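Local coordinates for protein alpha-L-arabinosidase (PDB 6D25) that probably hydrolyses alpha-L-arabinofuranosyl side groups of arabinoxylans, including those of internal di-substituted units, as a trimeric GH51 arabinofuranosidase, at residues Thr455-Val460 and Gly502-Val507; Leu412-Pro417 and Ile443-Leu448; Leu35-Pro40 and Thr408-Gln413. All coordinates share one frame; numbering follows the deposited sequence.

Interaction 1: Thr455-Val460 and Gly502-Val507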
loop_
_atom_site.group_PDB
_atom_site.type_symbol
_atom_site.label_atom_id
_atom_site.label_comp_id
_atom_site.label_asym_id
_atom_site.label_seq_id
_atom_site.Cartn_x
_atom_site.Cartn_y
_atom_site.Cartn_z
ATOM N N THR A 455 0.440 23.493 -53.785
ATOM C CA THR A 455 0.568 22.521 -54.852
ATOM C C THR A 455 1.529 21.431 -54.378
ATOM O O THR A 455 2.691 21.756 -54.090
ATOM C CB THR A 455 1.111 23.143 -56.138
ATOM O OG1 THR A 455 0.216 24.208 -56.448
ATOM C CG2 THR A 455 1.159 22.164 -57.296
ATOM N N VAL A 456 1.053 20.199 -54.279
ATOM C CA VAL A 456 1.882 19.125 -53.784
ATOM C C VAL A 456 2.181 18.167 -54.944
ATOM O O VAL A 456 1.276 17.686 -55.620
ATOM C CB VAL A 456 1.220 18.403 -52.606
ATOM C CG1 VAL A 456 2.170 17.383 -51.989
ATOM C CG2 VAL A 456 0.764 19.365 -51.528
ATOM N N SER A 457 3.459 17.892 -55.166
ATOM C CA SER A 457 3.890 17.030 -56.243
ATOM C C SER A 457 4.677 15.848 -55.655
ATOM O O SER A 457 5.743 16.035 -55.092
ATOM C CB SER A 457 4.706 17.828 -57.211
ATOM O OG SER A 457 5.202 16.994 -58.233
ATOM N N VAL A 458 4.071 14.663 -55.710
ATOM C CA VAL A 458 4.633 13.466 -55.074
ATOM C C VAL A 458 5.086 12.490 -56.166
ATOM O O VAL A 458 4.275 11.982 -56.958
ATOM C CB VAL A 458 3.607 12.785 -54.164
ATOM C CG1 VAL A 458 4.208 11.570 -53.490
ATOM C CG2 VAL A 458 3.015 13.750 -53.152
ATOM N N GLN A 459 6.383 12.232 -56.149
ATOM C CA GLN A 459 7.020 11.198 -56.964
ATOM C C GLN A 459 6.747 9.832 -56.291
ATOM O O GLN A 459 7.118 9.632 -55.141
ATOM C CB GLN A 459 8.508 11.532 -57.028
ATOM C CG GLN A 459 9.360 10.500 -57.744
ATOM C CD GLN A 459 9.269 10.633 -59.245
ATOM O OE1 GLN A 459 8.866 11.671 -59.787
ATOM N NE2 GLN A 459 9.654 9.560 -59.909
ATOM N N VAL A 460 6.120 8.912 -57.011
ATOM C CA VAL A 460 5.736 7.618 -56.466
ATOM C C VAL A 460 6.694 6.560 -57.022
ATOM O O VAL A 460 6.789 6.401 -58.219
ATOM C CB VAL A 460 4.272 7.266 -56.787
ATOM C CG1 VAL A 460 3.895 5.870 -56.264
ATOM C CG2 VAL A 460 3.318 8.320 -56.259
ATOM N N GLY A 502 2.355 9.953 -65.182
ATOM C CA GLY A 502 3.561 9.184 -65.116
ATOM C C GLY A 502 3.705 8.588 -63.741
ATOM O O GLY A 502 2.810 7.886 -63.287
ATOM N N LYS A 503 4.802 8.906 -63.065
ATOM C CA LYS A 503 5.029 8.453 -61.714
ATOM C C LYS A 503 4.693 9.554 -60.682
ATOM O O LYS A 503 5.063 9.414 -59.564
ATOM C CB LYS A 503 6.471 7.971 -61.597
ATOM C CG LYS A 503 6.748 6.713 -62.437
ATOM C CD LYS A 503 8.190 6.335 -62.536
ATOM C CE LYS A 503 8.833 6.203 -61.174
ATOM N NZ LYS A 503 10.291 5.976 -61.283
ATOM N N THR A 504 3.973 10.602 -61.059
ATOM C CA THR A 504 3.710 11.727 -60.165
ATOM C C THR A 504 2.221 11.777 -59.780
ATOM O O THR A 504 1.344 11.635 -60.658
ATOM C CB THR A 504 4.114 13.042 -60.848
ATOM O OG1 THR A 504 5.489 12.932 -61.184
ATOM C CG2 THR A 504 3.931 14.282 -60.005
ATOM N N VAL A 505 1.965 12.012 -58.483
ATOM C CA VAL A 505 0.662 12.455 -58.042
ATOM C C VAL A 505 0.725 13.967 -57.771
ATOM O O VAL A 505 1.518 14.425 -56.958
ATOM C CB VAL A 505 0.180 11.692 -56.789
ATOM C CG1 VAL A 505 -1.177 12.180 -56.328
ATOM C CG2 VAL A 505 0.056 10.201 -57.056
ATOM N N ASN A 506 -0.089 14.736 -58.471
ATOM C CA ASN A 506 -0.113 16.199 -58.304
ATOM C C ASN A 506 -1.411 16.546 -57.576
ATOM O O ASN A 506 -2.481 16.088 -57.980
ATOM C CB ASN A 506 -0.024 16.933 -59.658
ATOM C CG ASN A 506 -0.125 18.452 -59.561
ATOM O OD1 ASN A 506 0.893 19.109 -59.291
ATOM N ND2 ASN A 506 -1.304 19.028 -59.860
ATOM N N VAL A 507 -1.300 17.351 -56.525
ATOM C CA VAL A 507 -2.446 17.676 -55.689
ATOM C C VAL A 507 -2.550 19.203 -55.547
ATOM O O VAL A 507 -1.623 19.845 -55.072
ATOM C CB VAL A 507 -2.308 17.027 -54.310
ATOM C CG1 VAL A 507 -3.571 17.238 -53.477
ATOM C CG2 VAL A 507 -1.982 15.548 -54.386
#
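Val456 and Val507 form one hydrogen-bonded pair of an antiparallel ribbon, and Val458 and Val505 form the next. The N-to-C directions of the two strand segments differ by 165°, and their axes approach to 4.6 Å. In the first pair Val456 N gives a bond of 2.8 Å to Val507 O, straight to 174° at the hydrogen. Val505 N returns one of 2.8 Å to Val458 O, and Val460 N, bonded to Lys503 O, carries the pairing to the end of the ribbon. Between these bonds CA-H groups lean on the same carbonyls, as in Thr504 CA to Val458 O at 3.3 Å.

The tight face is made of valines. Val456 CB and Val507 CB stand 4.2 Å apart, and farther along Val460 CG2 meets Val505 CG2 at 3.8 Å. Leu465 covers that end, while Leu517 and Leu519 of strand 513-519 pack on Val507 and Val505 respectively.

The reverse face, with Ser457, Gln459, Thr504 and Asn506, is looser and partly exposed. Ser457 OG merely abuts Thr504 CG2 at 3.5 Å. Gln459 bends at chi2 (79°), bringing NE2 obliquely across the aliphatic part of Lys503, 3.7 Å from CE. The polar ends of both turn to Glu461, which forms a salt bridge with Lys503 and a hydrogen bond with Gln459. Cohesion between the strands therefore rests on backbone bonds and a buried valine face, while on the solvent side Lys503 is tied to strand 454-461 through its salt bridge with Glu461, the next residue after Val460.

Interaction 2: Leu412-Pro417 and Ile443-Leu448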
loop_
_atom_site.group_PDB
_atom_site.type_symbol
_atom_site.label_atom_id
_atom_site.label_comp_id
_atom_site.label_asym_id
_atom_site.label_seq_id
_atom_site.Cartn_x
_atom_site.Cartn_y
_atom_site.Cartn_z
ATOM N N LEU A 412 6.826 8.392 -46.645
ATOM C CA LEU A 412 6.445 9.589 -47.415
ATOM C C LEU A 412 7.325 10.737 -46.918
ATOM O O LEU A 412 7.197 11.127 -45.777
ATOM C CB LEU A 412 4.957 9.903 -47.239
ATOM C CG LEU A 412 4.495 11.203 -47.928
ATOM C CD1 LEU A 412 4.522 11.096 -49.453
ATOM C CD2 LEU A 412 3.072 11.547 -47.531
ATOM N N GLN A 413 8.215 11.238 -47.752
ATOM C CA GLN A 413 9.085 12.367 -47.396
ATOM C C GLN A 413 8.564 13.620 -48.098
ATOM O O GLN A 413 8.383 13.572 -49.300
ATOM C CB GLN A 413 10.531 12.099 -47.855
ATOM C CG GLN A 413 11.568 12.862 -47.021
ATOM C CD GLN A 413 12.808 13.351 -47.755
ATOM O OE1 GLN A 413 13.328 12.714 -48.680
ATOM N NE2 GLN A 413 13.299 14.514 -47.338
ATOM N N LEU A 414 8.254 14.675 -47.371
ATOM C CA LEU A 414 7.769 15.931 -47.991
ATOM C C LEU A 414 8.828 17.008 -47.792
ATOM O O LEU A 414 9.307 17.152 -46.698
ATOM C CB LEU A 414 6.449 16.375 -47.355
ATOM C CG LEU A 414 5.275 15.423 -47.521
ATOM C CD1 LEU A 414 4.069 15.939 -46.820
ATOM C CD2 LEU A 414 4.953 15.216 -48.980
ATOM N N GLN A 415 9.112 17.763 -48.824
ATOM C CA GLN A 415 9.916 18.972 -48.724
ATOM C C GLN A 415 8.969 20.170 -48.812
ATOM O O GLN A 415 8.431 20.453 -49.858
ATOM C CB GLN A 415 11.004 19.014 -49.795
ATOM C CG GLN A 415 12.141 18.066 -49.419
ATOM C CD GLN A 415 12.181 16.829 -50.281
ATOM O OE1 GLN A 415 12.290 16.957 -51.499
ATOM N NE2 GLN A 415 12.124 15.639 -49.670
ATOM N N THR A 416 8.721 20.760 -47.664
ATOM C CA THR A 416 7.666 21.746 -47.470
ATOM C C THR A 416 8.320 23.005 -46.900
ATOM O O THR A 416 9.182 22.902 -46.037
ATOM C CB THR A 416 6.538 21.227 -46.555
ATOM O OG1 THR A 416 5.590 22.276 -46.408
ATOM C CG2 THR A 416 6.975 20.783 -45.182
ATOM N N PRO A 417 7.866 24.176 -47.340
ATOM C CA PRO A 417 8.201 25.394 -46.627
ATOM C C PRO A 417 7.477 25.405 -45.271
ATOM O O PRO A 417 6.548 24.595 -45.040
ATOM C CB PRO A 417 7.704 26.577 -47.472
ATOM C CG PRO A 417 7.080 25.957 -48.694
ATOM C CD PRO A 417 6.956 24.467 -48.452
ATOM N N ILE A 443 -2.858 7.993 -49.375
ATOM C CA ILE A 443 -1.990 9.112 -49.011
ATOM C C ILE A 443 -2.854 10.173 -48.343
ATOM O O ILE A 443 -3.834 10.614 -48.962
ATOM C CB ILE A 443 -1.290 9.764 -50.212
ATOM C CG1 ILE A 443 -0.580 8.757 -51.111
ATOM C CG2 ILE A 443 -0.390 10.908 -49.711
ATOM C CD1 ILE A 443 -0.173 9.358 -52.449
ATOM N N ALA A 444 -2.485 10.531 -47.100
ATOM C CA ALA A 444 -3.126 11.603 -46.367
ATOM C C ALA A 444 -2.249 12.851 -46.478
ATOM O O ALA A 444 -1.029 12.753 -46.293
ATOM C CB ALA A 444 -3.318 11.196 -44.942
ATOM N N LEU A 445 -2.874 13.998 -46.765
ATOM C CA LEU A 445 -2.168 15.274 -46.750
ATOM C C LEU A 445 -3.033 16.306 -46.003
ATOM O O LEU A 445 -4.268 16.366 -46.220
ATOM C CB LEU A 445 -1.937 15.753 -48.188
ATOM C CG LEU A 445 -1.003 14.900 -49.050
ATOM C CD1 LEU A 445 -1.094 15.350 -50.499
ATOM C CD2 LEU A 445 0.453 14.969 -48.560
ATOM N N THR A 446 -2.379 17.132 -45.214
ATOM C CA THR A 446 -2.985 18.206 -44.485
ATOM C C THR A 446 -2.259 19.513 -44.817
ATOM O O THR A 446 -1.020 19.575 -44.730
ATOM C CB THR A 446 -2.889 17.959 -42.976
ATOM O OG1 THR A 446 -3.642 16.782 -42.677
ATOM C CG2 THR A 446 -3.429 19.112 -42.169
ATOM N N ASN A 447 -3.029 20.527 -45.193
ATOM C CA ASN A 447 -2.505 21.888 -45.389
ATOM C C ASN A 447 -2.825 22.671 -44.110
ATOM O O ASN A 447 -3.996 22.966 -43.835
ATOM C CB ASN A 447 -3.134 22.555 -46.613
ATOM C CG ASN A 447 -2.543 23.913 -46.967
ATOM O OD1 ASN A 447 -1.799 24.497 -46.141
ATOM N ND2 ASN A 447 -2.856 24.400 -48.187
ATOM N N LEU A 448 -1.792 23.006 -43.349
ATOM C CA LEU A 448 -1.923 23.663 -42.036
ATOM C C LEU A 448 -2.161 25.160 -42.197
ATOM O O LEU A 448 -2.563 25.799 -41.234
ATOM C CB LEU A 448 -0.644 23.452 -41.212
ATOM C CG LEU A 448 -0.393 22.038 -40.662
ATOM C CD1 LEU A 448 0.123 21.093 -41.729
ATOM C CD2 LEU A 448 0.588 22.085 -39.494
#
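No ring, carboxylate or guanidinium lies between Leu412 and Leu414 on one side and Ile443 and Leu445 on the other. The nearest flat group is a main-chain one, the carbonyl of Ala444, whose O lies 4.5 Å from Leu412 CD2; no face is stacked and no edge is bonded. What remains is branched aliphatic packing. Leu412 CD2 touches Ile443 CG2 at 4.1 Å, with the two side chains set about perpendicular, and the same methyl also comes to 4.4 Å from Leu445 CD2. Leu414 CD1 approaches that Leu445 methyl at 4.1 Å, so Leu445 CD2 is shared between both leucines of segment 412-417.

Both leucines leave the backbone toward segment 443-448. Their first torsions differ, with CG opposite the backbone nitrogen in Leu412 (chi1 176°) and beside it in Leu414 (chi1 -62°), and this bears only on which methyl touches: CD2 of Leu412 and CD1 of Leu414. Leu445 starts out without aiming at segment 412-417, and its CD2 end makes up the difference.

The strand axes are 10.3 Å apart and inclined at 27°. The spacing, the absence of hydrogen bonds and the facing side chains are consistent with two packed layers of a beta sandwich, as in the jelly-roll domain of GH51 enzymes.

Neighbouring strands complete the layers. Strand 29-36 flanks segment 412-417 by backbone bonds and lays Leu35 against Leu412 and Ile443. Strand 424-435 pairs with both strand 407-421 and strand 441-447 and so links the two sides, with strand 513-519 on the other edge of strand 441-447. Helix 346-361 packs against Ala444, Thr446 and Leu448, which joins the sandwich to the helical part of the protein.

Interaction 3: Leu35-Pro40 and Thr408-Gln413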
loop_
_atom_site.group_PDB
_atom_site.type_symbol
_atom_site.label_atom_id
_atom_site.label_comp_id
_atom_site.label_asym_id
_atom_site.label_seq_id
_atom_site.Cartn_x
_atom_site.Cartn_y
_atom_site.Cartn_z
ATOM N N LEU A 35 7.130 9.138 -52.333
ATOM C CA LEU A 35 6.403 8.039 -51.696
ATOM C C LEU A 35 7.063 6.725 -52.121
ATOM O O LEU A 35 7.185 6.433 -53.338
ATOM C CB LEU A 35 4.946 8.058 -52.153
ATOM C CG LEU A 35 4.086 6.882 -51.659
ATOM C CD1 LEU A 35 4.058 6.823 -50.150
ATOM C CD2 LEU A 35 2.686 6.918 -52.253
ATOM N N ARG A 36 7.496 5.952 -51.140
ATOM C CA ARG A 36 8.213 4.696 -51.402
ATOM C C ARG A 36 7.268 3.509 -51.151
ATOM O O ARG A 36 7.324 2.881 -50.139
ATOM C CB ARG A 36 9.477 4.619 -50.540
ATOM C CG ARG A 36 10.478 5.750 -50.753
ATOM C CD ARG A 36 10.909 5.933 -52.190
ATOM N NE ARG A 36 11.515 4.762 -52.741
ATOM C CZ ARG A 36 12.817 4.566 -52.874
ATOM N NH1 ARG A 36 13.673 5.442 -52.331
ATOM N NH2 ARG A 36 13.248 3.479 -53.511
ATOM N N VAL A 37 6.450 3.190 -52.141
ATOM C CA VAL A 37 5.588 2.011 -52.078
ATOM C C VAL A 37 6.473 0.751 -52.076
ATOM O O VAL A 37 6.097 -0.239 -51.529
ATOM C CB VAL A 37 4.567 1.983 -53.228
ATOM C CG1 VAL A 37 3.673 0.745 -53.179
ATOM C CG2 VAL A 37 3.736 3.259 -53.263
ATOM N N ASP A 38 7.671 0.859 -52.647
ATOM C CA ASP A 38 8.644 -0.217 -52.714
ATOM C C ASP A 38 9.395 -0.404 -51.391
ATOM O O ASP A 38 10.225 -1.294 -51.313
ATOM C CB ASP A 38 9.663 0.050 -53.836
ATOM C CG ASP A 38 10.386 1.401 -53.755
ATOM O OD1 ASP A 38 9.914 2.333 -53.078
ATOM O OD2 ASP A 38 11.396 1.538 -54.427
ATOM N N GLN A 39 9.131 0.392 -50.346
ATOM C CA GLN A 39 9.820 0.200 -49.057
ATOM C C GLN A 39 8.803 0.066 -47.931
ATOM O O GLN A 39 8.797 0.860 -46.984
ATOM C CB GLN A 39 10.801 1.341 -48.786
ATOM C CG GLN A 39 11.904 1.475 -49.834
ATOM C CD GLN A 39 12.778 2.673 -49.557
ATOM O OE1 GLN A 39 12.406 3.526 -48.748
ATOM N NE2 GLN A 39 13.954 2.680 -50.133
ATOM N N PRO A 40 7.942 -0.936 -47.993
ATOM C CA PRO A 40 6.953 -1.134 -46.938
ATOM C C PRO A 40 7.589 -1.334 -45.558
ATOM O O PRO A 40 8.606 -2.020 -45.455
ATOM C CB PRO A 40 6.172 -2.391 -47.344
ATOM C CG PRO A 40 7.144 -3.160 -48.239
ATOM C CD PRO A 40 7.861 -2.050 -48.971
ATOM N N THR A 408 -0.017 -1.168 -43.710
ATOM C CA THR A 408 1.431 -1.184 -43.743
ATOM C C THR A 408 1.918 0.258 -43.986
ATOM O O THR A 408 1.529 0.895 -44.972
ATOM C CB THR A 408 1.923 -2.123 -44.855
ATOM O OG1 THR A 408 1.456 -3.440 -44.591
ATOM C CG2 THR A 408 3.424 -2.154 -45.006
ATOM N N HIS A 409 2.783 0.731 -43.111
ATOM C CA HIS A 409 3.398 2.057 -43.265
ATOM C C HIS A 409 4.206 2.134 -44.573
ATOM O O HIS A 409 4.998 1.224 -44.883
ATOM C CB HIS A 409 4.301 2.354 -42.063
ATOM C CG HIS A 409 5.223 3.513 -42.266
ATOM N ND1 HIS A 409 4.775 4.810 -42.232
ATOM C CD2 HIS A 409 6.560 3.551 -42.523
ATOM C CE1 HIS A 409 5.811 5.600 -42.443
ATOM N NE2 HIS A 409 6.923 4.867 -42.633
ATOM N N LEU A 410 4.056 3.232 -45.311
ATOM C CA LEU A 410 4.912 3.536 -46.435
ATOM C C LEU A 410 5.632 4.871 -46.183
ATOM O O LEU A 410 5.006 5.853 -45.755
ATOM C CB LEU A 410 4.100 3.643 -47.725
ATOM C CG LEU A 410 3.270 2.412 -48.086
ATOM C CD1 LEU A 410 2.441 2.700 -49.316
ATOM C CD2 LEU A 410 4.112 1.165 -48.297
ATOM N N PRO A 411 6.941 4.920 -46.462
ATOM C CA PRO A 411 7.693 6.174 -46.265
ATOM C C PRO A 411 7.171 7.254 -47.199
ATOM O O PRO A 411 7.085 7.014 -48.411
ATOM C CB PRO A 411 9.158 5.843 -46.580
ATOM C CG PRO A 411 9.211 4.317 -46.309
ATOM C CD PRO A 411 7.857 3.801 -46.717
ATOM N N LEU A 412 6.826 8.392 -46.645
ATOM C CA LEU A 412 6.445 9.589 -47.415
ATOM C C LEU A 412 7.325 10.737 -46.918
ATOM O O LEU A 412 7.197 11.127 -45.777
ATOM C CB LEU A 412 4.957 9.903 -47.239
ATOM C CG LEU A 412 4.495 11.203 -47.928
ATOM C CD1 LEU A 412 4.522 11.096 -49.453
ATOM C CD2 LEU A 412 3.072 11.547 -47.531
ATOM N N GLN A 413 8.215 11.238 -47.752
ATOM C CA GLN A 413 9.085 12.367 -47.396
ATOM C C GLN A 413 8.564 13.620 -48.098
ATOM O O GLN A 413 8.383 13.572 -49.300
ATOM C CB GLN A 413 10.531 12.099 -47.855
ATOM C CG GLN A 413 11.568 12.862 -47.021
ATOM C CD GLN A 413 12.808 13.351 -47.755
ATOM O OE1 GLN A 413 13.328 12.714 -48.680
ATOM N NE2 GLN A 413 13.299 14.514 -47.338
#
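Leu410 and Pro411 receive most of the contact from segment 35-40. Leu35 CD1 lies 4.0 Å from Leu410 CB, crossing it at a slant, while Leu35 CB meets Leu412 CD1. The other end of Leu410 is held by the returning chain: its CD1 faces Val37 CG2 at 4.2 Å, and its CD2 sits 3.9 Å from Pro40 CA. Farther out, Pro40 CB touches Thr408 CG2 at 3.6 Å. One backbone hydrogen bond joins the segments, from Arg36 N to Pro411 O at 3.0 Å; it is straight, 172° at the hydrogen, and comes to the oxygen nearly in line with its C=O. Pro411 has no N-H to return a bond to Arg36 O; its CD lies near that oxygen and 3.1 Å from Gln39 O.

A second shell shapes segment 35-40. Residues Arg36 to Gln39 form a type I turn, closed by Gln39 N to Arg36 O, which brings Pro40 back over Leu410. Arg36 folds on itself, bent at chi2 (-54°) and chi3, so that NE and NH2 meet Asp38 OD1 and OD2 side-on. NH2 to OD2 is 2.8 Å and lies in the guanidinium plane, but OD1 is tilted 19° from it, so the two flat groups are not coplanar. Gln39 NE2 sits above one guanidinium face, offset toward its rim. Outside the turn, Glu461 contacts Arg36 and Asp38, and Val441 lies against Leu35, Val37 and Leu410.

The chemistry divides by depth. Leucine and valine branches meet over the interior, whereas the bidentate ion pair spans the turn at the surface and probably stiffens it. Between these segments the pairing is reduced to one bond, where Pro411 and the turn interrupt it; it resumes beyond, where His409 bonds to Gly41 and Ala42.

Along the chain, segment 35-40 comes first and pairs across 367 intervening residues with 408-413, which runs straight into 412-417; then follow 443-448, 455-460 and 502-507. Interactions 2 and 3 thus share strand 407-421 and residues Leu412 and Gln413. Their centres lie about 14 Å apart, as do those of interactions 1 and 3, and those of 1 and 2 about 11 Å. Strands 29-36 and 454-461 are neighbours, joining interactions 1 and 3 within one layer, while interaction 2 spans to the facing layer; Val507 CG2 meets Leu445 CD1 at 4.0 Å. An N-terminal strand therefore completes the C-terminal sandwich, bringing both chain ends into one domain.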